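Local coordinates for EST1E (Clostridium proteoclasticum, PDB 2WTM), which hydrolyses ester bonds as a promiscuous feruloyl esterase of the alpha/beta-hydrolase clan, probably releasing ferulic acid from plant material in the rumen, at residues C27-I33 / G56-A62; L112-L116 / L128-P133; I125-I129 / F244-Q248. One frame throughout, in Å; residues are numbered along the deposited sequence. Where two conformers were deposited one is given.

Contact 1. Residues C27-I33 / G56-A62; sequences CPLCIII and GVATLRA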
ATOM      1  N   CYS A  27       3.664 -21.003 -23.416  1.00 23.25           N
ATOM      2  CA  CYS A  27       3.595 -19.708 -24.062  1.00 20.46           C
ATOM      3  C   CYS A  27       3.756 -18.611 -23.000  1.00 18.54           C
ATOM      4  O   CYS A  27       3.598 -18.890 -21.799  1.00 18.69           O
ATOM      5  CB  CYS A  27       2.263 -19.493 -24.761  1.00 20.54           C
ATOM      6  SG  CYS A  27       0.812 -19.649 -23.756  1.00 18.86           S
ATOM      7  N   PRO A  28       4.072 -17.389 -23.458  1.00 17.94           N
ATOM      8  CA  PRO A  28       4.109 -16.252 -22.516  1.00 17.12           C
ATOM      9  C   PRO A  28       2.719 -15.875 -22.039  1.00 17.19           C
ATOM     10  O   PRO A  28       1.712 -16.256 -22.633  1.00 15.26           O
ATOM     11  CB  PRO A  28       4.701 -15.120 -23.336  1.00 17.85           C
ATOM     12  CG  PRO A  28       5.282 -15.760 -24.569  1.00 19.49           C
ATOM     13  CD  PRO A  28       4.411 -16.953 -24.827  1.00 17.62           C
ATOM     14  N   LEU A  29       2.634 -15.075 -20.976  1.00 15.19           N
ATOM     15  CA  LEU A  29       1.348 -14.656 -20.411  1.00 15.00           C
ATOM     16  C   LEU A  29       1.452 -13.140 -20.100  1.00 14.36           C
ATOM     17  O   LEU A  29       2.451 -12.710 -19.495  1.00 14.77           O
ATOM     18  CB  LEU A  29       1.091 -15.357 -19.111  1.00 15.05           C
ATOM     19  CG  LEU A  29      -0.127 -14.850 -18.357  1.00 17.20           C
ATOM     20  CD1 LEU A  29      -1.277 -15.512 -18.882  1.00 20.44           C
ATOM     21  CD2 LEU A  29      -0.048 -15.083 -16.865  1.00 20.17           C
ATOM     22  N   CYS A  30       0.474 -12.367 -20.543  1.00 12.34           N
ATOM     23  CA  CYS A  30       0.398 -10.944 -20.173  1.00 11.38           C
ATOM     24  C   CYS A  30      -0.777 -10.714 -19.258  1.00 10.71           C
ATOM     25  O   CYS A  30      -1.920 -11.008 -19.579  1.00 10.90           O
ATOM     26  CB  CYS A  30       0.311 -10.052 -21.345  1.00  9.75           C
ATOM     27  SG  CYS A  30       0.448  -8.290 -21.052  1.00 12.26           S
ATOM     28  N   ILE A  31      -0.495 -10.147 -18.071  1.00 11.36           N
ATOM     29  CA  ILE A  31      -1.488  -9.669 -17.142  1.00 10.86           C
ATOM     30  C   ILE A  31      -1.961  -8.275 -17.610  1.00 10.43           C
ATOM     31  O   ILE A  31      -1.147  -7.392 -17.911  1.00 10.41           O
ATOM     32  CB  ILE A  31      -0.928  -9.614 -15.715  1.00 11.44           C
ATOM     33  CG1 ILE A  31      -0.581 -11.033 -15.215  1.00 11.43           C
ATOM     34  CG2 ILE A  31      -1.959  -9.051 -14.739  1.00 11.24           C
ATOM     35  CD1 ILE A  31       0.333 -11.076 -13.993  1.00 11.53           C
ATOM     36  N   ILE A  32      -3.263  -8.068 -17.646  1.00 10.32           N
ATOM     37  CA  ILE A  32      -3.865  -6.819 -18.164  1.00 10.42           C
ATOM     38  C   ILE A  32      -4.773  -6.253 -17.097  1.00  9.80           C
ATOM     39  O   ILE A  32      -5.733  -6.910 -16.659  1.00 10.80           O
ATOM     40  CB  ILE A  32      -4.731  -7.058 -19.455  1.00  9.97           C
ATOM     41  CG1 ILE A  32      -3.837  -7.734 -20.494  1.00 13.70           C
ATOM     42  CG2 ILE A  32      -5.199  -5.737 -19.998  1.00 13.36           C
ATOM     43  CD1 ILE A  32      -4.620  -8.087 -21.790  1.00 13.51           C
ATOM     44  N   ILE A  33      -4.534  -5.012 -16.718  1.00  9.23           N
ATOM     45  CA  ILE A  33      -5.271  -4.317 -15.670  1.00  9.30           C
ATOM     46  C   ILE A  33      -5.989  -3.058 -16.194  1.00 10.24           C
ATOM     47  O   ILE A  33      -5.387  -2.156 -16.777  1.00 10.17           O
ATOM     48  CB  ILE A  33      -4.356  -3.905 -14.496  1.00  9.29           C
ATOM     49  CG1 ILE A  33      -3.492  -5.071 -14.004  1.00  8.73           C
ATOM     50  CG2 ILE A  33      -5.172  -3.269 -13.387  1.00  7.45           C
ATOM     51  CD1 ILE A  33      -4.239  -6.252 -13.488  1.00 10.68           C
ATOM     52  N   GLY A  56       0.410 -15.180 -30.013  1.00 16.69           N
ATOM     53  CA  GLY A  56       0.875 -16.290 -29.211  1.00 15.48           C
ATOM     54  C   GLY A  56       1.096 -16.064 -27.730  1.00 16.40           C
ATOM     55  O   GLY A  56       1.799 -16.814 -27.090  1.00 16.70           O
ATOM     56  N   VAL A  57       0.475 -15.018 -27.241  1.00 15.76           N
ATOM     57  CA  VAL A  57       0.586 -14.626 -25.800  1.00 14.74           C
ATOM     58  C   VAL A  57      -0.754 -14.844 -25.147  1.00 13.40           C
ATOM     59  O   VAL A  57      -1.761 -14.248 -25.506  1.00 14.05           O
ATOM     60  CB  VAL A  57       1.130 -13.134 -25.704  1.00 14.51           C
ATOM     61  CG1 VAL A  57       1.191 -12.628 -24.232  1.00 13.17           C
ATOM     62  CG2 VAL A  57       2.507 -13.017 -26.294  1.00 14.29           C
ATOM     63  N   ALA A  58      -0.732 -15.698 -24.133  1.00 13.58           N
ATOM     64  CA  ALA A  58      -1.925 -15.878 -23.295  1.00 12.38           C
ATOM     65  C   ALA A  58      -2.114 -14.572 -22.506  1.00 14.05           C
ATOM     66  O   ALA A  58      -1.189 -13.804 -22.308  1.00 13.95           O
ATOM     67  CB  ALA A  58      -1.724 -16.986 -22.389  1.00 13.02           C
ATOM     68  N   THR A  59      -3.347 -14.346 -22.075  1.00 13.30           N
ATOM     69  CA  THR A  59      -3.659 -13.115 -21.336  1.00 13.92           C
ATOM     70  C   THR A  59      -4.451 -13.452 -20.109  1.00 15.06           C
ATOM     71  O   THR A  59      -5.290 -14.378 -20.101  1.00 13.53           O
ATOM     72  CB  THR A  59      -4.422 -12.127 -22.210  1.00 13.61           C
ATOM     73  OG1 THR A  59      -5.613 -12.760 -22.776  1.00 14.42           O
ATOM     74  CG2 THR A  59      -3.478 -11.569 -23.310  1.00 13.67           C
ATOM     75  N   LEU A  60      -4.227 -12.648 -19.058  1.00 13.12           N
ATOM     76  CA  LEU A  60      -4.995 -12.795 -17.834  1.00 13.33           C
ATOM     77  C   LEU A  60      -5.459 -11.408 -17.526  1.00 12.39           C
ATOM     78  O   LEU A  60      -4.690 -10.553 -17.027  1.00 11.80           O
ATOM     79  CB  LEU A  60      -4.180 -13.432 -16.697  1.00 14.67           C
ATOM     80  CG  LEU A  60      -4.808 -13.776 -15.334  1.00 12.99           C
ATOM     81  CD1 LEU A  60      -5.976 -14.757 -15.554  1.00 14.68           C
ATOM     82  CD2 LEU A  60      -3.768 -14.348 -14.470  1.00 14.87           C
ATOM     83  N   ARG A  61      -6.715 -11.138 -17.876  1.00 12.87           N
ATOM     84  CA  ARG A  61      -7.386  -9.928 -17.542  1.00 11.91           C
ATOM     85  C   ARG A  61      -7.972 -10.057 -16.150  1.00 12.89           C
ATOM     86  O   ARG A  61      -8.720 -10.999 -15.887  1.00 14.73           O
ATOM     87  CB  ARG A  61      -8.492  -9.577 -18.557  1.00 11.51           C
ATOM     88  CG  ARG A  61      -8.057  -9.263 -19.989  1.00 11.82           C
ATOM     89  CD  ARG A  61      -9.228  -9.205 -20.923  1.00 13.39           C
ATOM     90  NE  ARG A  61      -9.794 -10.542 -21.129  1.00 15.31           N
ATOM     91  CZ  ARG A  61     -11.045 -10.761 -21.472  1.00 15.10           C
ATOM     92  NH1 ARG A  61     -11.865  -9.764 -21.550  1.00 14.72           N
ATOM     93  NH2 ARG A  61     -11.484 -11.994 -21.773  1.00 17.58           N
ATOM     94  N   ALA A  62      -7.670  -9.133 -15.216  1.00 11.58           N
ATOM     95  CA  ALA A  62      -8.186  -9.250 -13.841  1.00 10.56           C
ATOM     96  C   ALA A  62      -8.932  -7.986 -13.472  1.00 10.13           C
ATOM     97  O   ALA A  62      -8.409  -6.851 -13.695  1.00 10.98           O
ATOM     98  CB  ALA A  62      -6.981  -9.421 -12.879  1.00  9.77           C
TER
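This is a parallel pairing of two neighbouring strands, 27-33 and 58-62, in the central sheet of the alpha/beta-hydrolase fold; with helix 43-54 between them in sequence they form a beta-alpha-beta crossover. The strand axes approach to 4.5 Å at 22°. Five backbone hydrogen bonds alternate between the strands: Ala58 N to Pro28 O 2.9 Å, Cys30 N to Ala58 O 2.8 Å, Leu60 N to Cys30 O 2.9 Å, Ile32 N to Leu60 O 2.9 Å, and a longer last one, Ala62 N to Ile32 O 3.3 Å. Leu29, Ile31, Ala58 and Leu60 point to one face, where helix 79-93 packs. Cys30, Ile32, Thr59 and Arg61 point to the other; there Thr59 and Arg61 meet helix 43-54, and Arg61 forms a salt bridge with Asp18. Gly56, at phi 99°, is the C' residue of the Schellman motif ending that helix, and its carbonyl O lies 3.5 Å from Pro28 CD.

Contact 2. Residues L112-L116 / L128-P133; sequences LSVML and LIPLSP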
ATOM      1  N   LEU A 112      -0.864   3.101 -14.524  1.00  8.12           N
ATOM      2  CA  LEU A 112      -0.135   3.436 -13.308  1.00  9.21           C
ATOM      3  C   LEU A 112       0.154   2.202 -12.441  1.00  8.74           C
ATOM      4  O   LEU A 112       1.287   1.915 -12.040  1.00  8.03           O
ATOM      5  CB  LEU A 112      -0.866   4.463 -12.497  1.00  9.96           C
ATOM      6  CG  LEU A 112      -0.269   4.760 -11.075  1.00  8.14           C
ATOM      7  CD1 LEU A 112       1.172   5.252 -11.063  1.00 10.87           C
ATOM      8  CD2 LEU A 112      -1.268   5.657 -10.317  1.00 10.43           C
ATOM      9  N   SER A 113      -0.898   1.399 -12.202  1.00 10.24           N
ATOM     10  CA  SER A 113      -0.787   0.248 -11.328  1.00  9.57           C
ATOM     11  C   SER A 113       0.285  -0.751 -11.794  1.00  9.01           C
ATOM     12  O   SER A 113       1.075  -1.311 -10.986  1.00  9.54           O
ATOM     13  CB  SER A 113      -2.163  -0.393 -11.187  1.00  9.23           C
ATOM     14  OG  SER A 113      -3.061   0.439 -10.466  1.00  7.48           O
ATOM     15  N   VAL A 114       0.303  -1.056 -13.111  1.00  8.92           N
ATOM     16  CA  VAL A 114       1.354  -1.868 -13.638  1.00  8.61           C
ATOM     17  C   VAL A 114       2.775  -1.270 -13.646  1.00  7.70           C
ATOM     18  O   VAL A 114       3.769  -1.966 -13.404  1.00  8.71           O
ATOM     19  CB  VAL A 114       0.942  -2.595 -14.964  1.00  9.27           C
ATOM     20  CG1 VAL A 114      -0.287  -3.527 -14.780  1.00 12.12           C
ATOM     21  CG2 VAL A 114       0.779  -1.657 -16.113  1.00 11.14           C
ATOM     22  N   MET A 115       2.848   0.049 -13.841  1.00  8.76           N
ATOM     23  CA  MET A 115       4.140   0.682 -13.598  1.00  8.07           C
ATOM     24  C   MET A 115       4.688   0.361 -12.191  1.00  8.51           C
ATOM     25  O   MET A 115       5.849   0.074 -12.013  1.00  9.20           O
ATOM     26  CB  MET A 115       4.065   2.185 -13.824  1.00  8.44           C
ATOM     27  CG  MET A 115       3.769   2.561 -15.305  1.00 11.64           C
ATOM     28  SD  MET A 115       3.354   4.296 -15.564  1.00 11.31           S
ATOM     29  CE  MET A 115       4.842   5.158 -15.029  1.00  9.47           C
ATOM     30  N   LEU A 116       3.825   0.490 -11.202  1.00  8.13           N
ATOM     31  CA  LEU A 116       4.212   0.259  -9.840  1.00  8.77           C
ATOM     32  C   LEU A 116       4.494  -1.208  -9.576  1.00  8.19           C
ATOM     33  O   LEU A 116       5.522  -1.582  -9.046  1.00  8.85           O
ATOM     34  CB  LEU A 116       3.121   0.771  -8.871  1.00  8.86           C
ATOM     35  CG  LEU A 116       2.597   2.205  -9.015  1.00  9.54           C
ATOM     36  CD1 LEU A 116       1.464   2.612  -8.004  1.00  7.90           C
ATOM     37  CD2 LEU A 116       3.845   3.140  -8.842  1.00  8.08           C
ATOM     38  N   LEU A 128       6.748  -4.261 -20.117  1.00 12.66           N
ATOM     39  CA  LEU A 128       5.678  -3.490 -19.459  1.00 11.58           C
ATOM     40  C   LEU A 128       5.057  -2.586 -20.481  1.00 12.52           C
ATOM     41  O   LEU A 128       5.753  -1.882 -21.232  1.00 12.46           O
ATOM     42  CB  LEU A 128       6.315  -2.655 -18.338  1.00 11.57           C
ATOM     43  CG  LEU A 128       5.384  -1.660 -17.709  1.00 11.62           C
ATOM     44  CD1 LEU A 128       4.274  -2.286 -16.943  1.00 12.27           C
ATOM     45  CD2 LEU A 128       6.219  -0.817 -16.808  1.00 11.80           C
ATOM     46  N   ILE A 129       3.735  -2.563 -20.498  1.00 12.53           N
ATOM     47  CA  ILE A 129       2.947  -1.716 -21.403  1.00 12.42           C
ATOM     48  C   ILE A 129       1.913  -0.837 -20.703  1.00 12.05           C
ATOM     49  O   ILE A 129       0.768  -1.236 -20.558  1.00 11.45           O
ATOM     50  CB  ILE A 129       2.246  -2.581 -22.472  1.00 13.76           C
ATOM     51  CG1 ILE A 129       3.280  -3.501 -23.115  1.00 13.46           C
ATOM     52  CG2 ILE A 129       1.642  -1.650 -23.515  1.00 14.55           C
ATOM     53  CD1 ILE A 129       2.675  -4.476 -24.079  1.00 15.97           C
ATOM     54  N   PRO A 130       2.311   0.373 -20.290  1.00 10.52           N
ATOM     55  CA  PRO A 130       1.314   1.285 -19.736  1.00 11.22           C
ATOM     56  C   PRO A 130       0.594   2.024 -20.853  1.00 11.87           C
ATOM     57  O   PRO A 130       1.204   2.819 -21.550  1.00 13.14           O
ATOM     58  CB  PRO A 130       2.166   2.198 -18.841  1.00 10.46           C
ATOM     59  CG  PRO A 130       3.471   1.529 -18.737  1.00 11.34           C
ATOM     60  CD  PRO A 130       3.650   0.897 -20.092  1.00 11.55           C
ATOM     61  N   LEU A 131      -0.710   1.847 -20.922  1.00 11.87           N
ATOM     62  CA  LEU A 131      -1.571   2.463 -21.934  1.00 11.69           C
ATOM     63  C   LEU A 131      -2.226   3.729 -21.326  1.00 10.55           C
ATOM     64  O   LEU A 131      -2.941   3.586 -20.341  1.00 11.61           O
ATOM     65  CB  LEU A 131      -2.602   1.457 -22.401  1.00 12.45           C
ATOM     66  CG  LEU A 131      -2.079   0.196 -23.026  1.00 14.45           C
ATOM     67  CD1 LEU A 131      -3.147  -0.889 -23.176  1.00 18.87           C
ATOM     68  CD2 LEU A 131      -1.324   0.431 -24.319  1.00 15.10           C
ATOM     69  N   SER A 132      -1.836   4.947 -21.816  1.00 10.81           N
ATOM     70  CA  SER A 132      -2.317   6.216 -21.264  1.00 11.41           C
ATOM     71  C   SER A 132      -2.327   6.187 -19.742  1.00 10.38           C
ATOM     72  O   SER A 132      -3.362   6.442 -19.096  1.00 11.97           O
ATOM     73  CB  SER A 132      -3.726   6.485 -21.838  1.00 12.45           C
ATOM     74  OG  SER A 132      -3.638   6.479 -23.307  1.00 13.52           O
ATOM     75  N   PRO A 133      -1.144   5.882 -19.170  1.00 11.61           N
ATOM     76  CA  PRO A 133      -1.129   5.663 -17.724  1.00 10.71           C
ATOM     77  C   PRO A 133      -1.456   6.888 -16.925  1.00 11.17           C
ATOM     78  O   PRO A 133      -0.988   7.988 -17.275  1.00 12.31           O
ATOM     79  CB  PRO A 133       0.294   5.212 -17.485  1.00 11.48           C
ATOM     80  CG  PRO A 133       1.090   5.815 -18.578  1.00 11.55           C
ATOM     81  CD  PRO A 133       0.217   5.751 -19.742  1.00 11.13           C
TER
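Met115 lies over the two prolines of the opposing segment: its CG is 3.6 Å from Pro130 CG, and its SD is 3.7 Å from Pro133 CB. The side chain thus spans from Pro130 on the strand to Pro133 in the non-strand end of the segment. One helical position earlier, Val114 points toward the strand and sets CG2 3.6 Å from Leu128 CD1, while Leu128 CD2 comes within 4.1 Å of Met115 CA. The helix backbone takes part too: Leu112 N lies 3.8 Å from Pro133 CB, and Val114 O lies 3.6 Å from Leu128 CD1. Helix 109-120 here covers strand 125-131, the strand that follows it in the beta-alpha-beta unit begun by strand 99-107; the short axes pass 7.8 Å apart at 155°, nearly antiparallel, as expected for a crossover helix returning across the parallel part of the sheet. The helix starts within a probable nucleophile elbow (Gly106, Ser108, Gly110), whose residues the Val114 side chain touches. Met104 also packs on Val114 and Leu128, and Tyr215 on Met115 and Leu128. With 258 Å² buried and every touching residue interior, the helix is held against the strand by shape and hydrophobic burial, not by polar bonds.

Contact 3. Residues I125-I129 / F244-Q248; sequences IKALI and FMLEQ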
ATOM      1  N   ILE A 125       8.781  -9.734 -14.299  1.00 13.06           N
ATOM      2  CA  ILE A 125       8.020  -9.126 -15.410  1.00 12.29           C
ATOM      3  C   ILE A 125       8.961  -8.719 -16.510  1.00 12.87           C
ATOM      4  O   ILE A 125       9.778  -7.808 -16.340  1.00 12.65           O
ATOM      5  CB  ILE A 125       7.171  -7.909 -14.920  1.00 12.36           C
ATOM      6  CG1 ILE A 125       6.303  -8.298 -13.723  1.00 10.60           C
ATOM      7  CG2 ILE A 125       6.433  -7.290 -16.091  1.00 10.41           C
ATOM      8  CD1 ILE A 125       5.360  -9.459 -14.087  1.00 11.34           C
ATOM      9  N   LYS A 126       8.814  -9.343 -17.683  1.00 13.13           N
ATOM     10  CA  LYS A 126       9.811  -9.227 -18.711  1.00 13.65           C
ATOM     11  C   LYS A 126       9.767  -7.929 -19.530  1.00 12.96           C
ATOM     12  O   LYS A 126      10.771  -7.437 -20.039  1.00 14.76           O
ATOM     13  CB  LYS A 126       9.684 -10.450 -19.610  1.00 14.91           C
ATOM     14  CG  LYS A 126      10.734 -10.496 -20.765  1.00 17.03           C
ATOM     15  CD  LYS A 126      10.686 -11.936 -21.327  1.00 19.33           C
ATOM     16  CE  LYS A 126      11.652 -12.173 -22.550  1.00 22.92           C
ATOM     17  NZ  LYS A 126      11.323 -11.247 -23.563  1.00 25.72           N
ATOM     18  N   ALA A 127       8.566  -7.395 -19.721  1.00 11.44           N
ATOM     19  CA  ALA A 127       8.333  -6.100 -20.318  1.00 11.05           C
ATOM     20  C   ALA A 127       6.987  -5.533 -19.838  1.00 12.52           C
ATOM     21  O   ALA A 127       6.185  -6.308 -19.291  1.00 10.94           O
ATOM     22  CB  ALA A 127       8.362  -6.176 -21.866  1.00 13.54           C
ATOM     23  N   LEU A 128       6.748  -4.261 -20.117  1.00 12.66           N
ATOM     24  CA  LEU A 128       5.678  -3.490 -19.459  1.00 11.58           C
ATOM     25  C   LEU A 128       5.057  -2.586 -20.481  1.00 12.52           C
ATOM     26  O   LEU A 128       5.753  -1.882 -21.232  1.00 12.46           O
ATOM     27  CB  LEU A 128       6.315  -2.655 -18.338  1.00 11.57           C
ATOM     28  CG  LEU A 128       5.384  -1.660 -17.709  1.00 11.62           C
ATOM     29  CD1 LEU A 128       4.274  -2.286 -16.943  1.00 12.27           C
ATOM     30  CD2 LEU A 128       6.219  -0.817 -16.808  1.00 11.80           C
ATOM     31  N   ILE A 129       3.735  -2.563 -20.498  1.00 12.53           N
ATOM     32  CA  ILE A 129       2.947  -1.716 -21.403  1.00 12.42           C
ATOM     33  C   ILE A 129       1.913  -0.837 -20.703  1.00 12.05           C
ATOM     34  O   ILE A 129       0.768  -1.236 -20.558  1.00 11.45           O
ATOM     35  CB  ILE A 129       2.246  -2.581 -22.472  1.00 13.76           C
ATOM     36  CG1 ILE A 129       3.280  -3.501 -23.115  1.00 13.46           C
ATOM     37  CG2 ILE A 129       1.642  -1.650 -23.515  1.00 14.55           C
ATOM     38  CD1 ILE A 129       2.675  -4.476 -24.079  1.00 15.97           C
ATOM     39  N   PHE A 244       5.644  -4.208 -30.581  1.00 15.63           N
ATOM     40  CA  PHE A 244       6.546  -4.240 -29.463  1.00 15.53           C
ATOM     41  C   PHE A 244       6.678  -5.615 -28.861  1.00 15.47           C
ATOM     42  O   PHE A 244       7.773  -6.047 -28.482  1.00 15.88           O
ATOM     43  CB  PHE A 244       6.044  -3.178 -28.425  1.00 15.46           C
ATOM     44  CG  PHE A 244       6.725  -3.246 -27.084  1.00 15.75           C
ATOM     45  CD1 PHE A 244       7.934  -2.650 -26.883  1.00 18.81           C
ATOM     46  CD2 PHE A 244       6.128  -3.895 -26.033  1.00 16.56           C
ATOM     47  CE1 PHE A 244       8.536  -2.682 -25.616  1.00 16.52           C
ATOM     48  CE2 PHE A 244       6.739  -3.973 -24.774  1.00 14.81           C
ATOM     49  CZ  PHE A 244       7.940  -3.326 -24.592  1.00 16.17           C
ATOM     50  N   MET A 245       5.534  -6.284 -28.747  1.00 15.05           N
ATOM     51  CA  MET A 245       5.470  -7.614 -28.142  1.00 15.28           C
ATOM     52  C   MET A 245       6.102  -8.683 -29.036  1.00 16.02           C
ATOM     53  O   MET A 245       6.811  -9.546 -28.526  1.00 17.96           O
ATOM     54  CB  MET A 245       4.035  -7.950 -27.691  1.00 15.75           C
ATOM     55  CG  MET A 245       3.654  -7.284 -26.315  1.00 17.33           C
ATOM     56  SD  MET A 245       4.747  -7.764 -24.962  1.00 15.84           S
ATOM     57  CE  MET A 245       4.349  -9.479 -24.787  1.00 16.92           C
ATOM     58  N   LEU A 246       5.927  -8.550 -30.335  1.00 16.65           N
ATOM     59  CA  LEU A 246       6.663  -9.463 -31.259  1.00 18.89           C
ATOM     60  C   LEU A 246       8.138  -9.323 -31.064  1.00 19.35           C
ATOM     61  O   LEU A 246       8.842 -10.360 -31.057  1.00 20.54           O
ATOM     62  CB  LEU A 246       6.285  -9.209 -32.711  1.00 17.12           C
ATOM     63  CG  LEU A 246       4.988  -9.797 -33.117  1.00 20.04           C
ATOM     64  CD1 LEU A 246       4.605  -9.295 -34.483  1.00 19.79           C
ATOM     65  CD2 LEU A 246       4.988 -11.292 -33.054  1.00 19.65           C
ATOM     66  N   GLU A 247       8.650  -8.092 -30.894  1.00 18.34           N
ATOM     67  CA  GLU A 247      10.062  -7.892 -30.581  0.60 19.74           C
ATOM     68  C   GLU A 247      10.478  -8.560 -29.270  1.00 19.96           C
ATOM     69  O   GLU A 247      11.573  -9.088 -29.171  1.00 20.68           O
ATOM     70  CB  GLU A 247      10.437  -6.411 -30.557  0.60 19.90           C
ATOM     71  CG  GLU A 247      11.870  -6.069 -30.079  0.60 20.03           C
ATOM     72  CD  GLU A 247      12.273  -4.613 -30.331  0.60 22.35           C
ATOM     73  OE1 GLU A 247      11.587  -3.910 -31.095  0.60 27.55           O
ATOM     74  OE2 GLU A 247      13.321  -4.180 -29.786  0.60 27.97           O
ATOM     75  N   GLN A 248       9.615  -8.540 -28.232  1.00 17.74           N
ATOM     76  CA  GLN A 248      10.008  -9.133 -26.988  1.00 17.75           C
ATOM     77  C   GLN A 248      10.010 -10.637 -26.992  1.00 16.63           C
ATOM     78  O   GLN A 248      10.823 -11.263 -26.312  1.00 17.66           O
ATOM     79  CB  GLN A 248       9.113  -8.654 -25.797  1.00 16.95           C
ATOM     80  CG  GLN A 248       8.973  -7.182 -25.593  1.00 15.27           C
ATOM     81  CD  GLN A 248      10.269  -6.470 -25.674  1.00 16.92           C
ATOM     82  OE1 GLN A 248      11.195  -6.821 -24.991  1.00 21.15           O
ATOM     83  NE2 GLN A 248      10.334  -5.416 -26.519  1.00 22.01           N
TER
HETATM   84  O   HOH W   1      11.819  -8.625 -23.135  1.00 36.14           O
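Segments 125-129 and 244-248 run nearly antiparallel, their axes inclined at 169° and 10.0 Å apart at closest approach. The nearest CA pairs are Ala127 with Gln248 at 7.5 Å and Ile129 with Phe244 at 9.2 Å, so side chains fill the space between the backbones. Ala127 and Ile129 both point toward the helix, whereas Leu128 between them points away, to the sheet face covered by helix 109-120. Phe244 reaches in with chi1 t: its CZ is 4.0 Å from Ala127 CB and its CE2 3.9 Å from Ile129 CG1. Met245 starts sideways but bends back, bringing CG to 3.7 Å from Ile129 CD1. Ala127 CB also meets Gln248 CG at 3.9 Å. This is helix-on-sheet packing of the alpha/beta-hydrolase fold: the C-terminal helix 234-249 lies against the central sheet, and Phe244 also touches Leu193 of the adjacent strand 192-197. Towards the partly exposed end the contact becomes polar. The Lys126 side chain, t at chi1 to chi3 and turned to m at chi4, places NZ 2.8 Å from the carbonyl O of Gln248, a hydrogen bond to the backbone near the end of the helix; NZ also bonds to Tyr103 OH. Water 1 accepts from Lys126 NZ at 2.7 Å and donates to Gln248 OE1 at 2.7 Å, with a weak 3.5 Å bond to Lys126 O. The Gln248 amide is oriented by its own helix as well, since NE2 donates to Phe244 O at 3.3 Å, the same carbonyl that receives Gln248 N at 3.1 Å.

All three contacts reach the same central sheet. Contacts 2 and 3 share Leu128 and Ile129, whose side chains point to opposite faces of strand 125-131: Leu128 toward helix 109-120, Ile129 toward helix 234-249. Their centres are about 13 Å apart. Contact 1, about 15 Å from contact 2 and about 11 Å from contact 3 between centres, touches both: Ile33 CG1 meets Val114 CG1 at 3.6 Å, and Val57 CG2 lies 4.3 Å from Met245 CE. The Ile33-Val114 junction adjoins the probable nucleophile elbow, which both side chains touch. Pro133 lies near, without touching, the probable Ser108-His228-Asp200 triad, so contact 2 comes close to the likely catalytic centre.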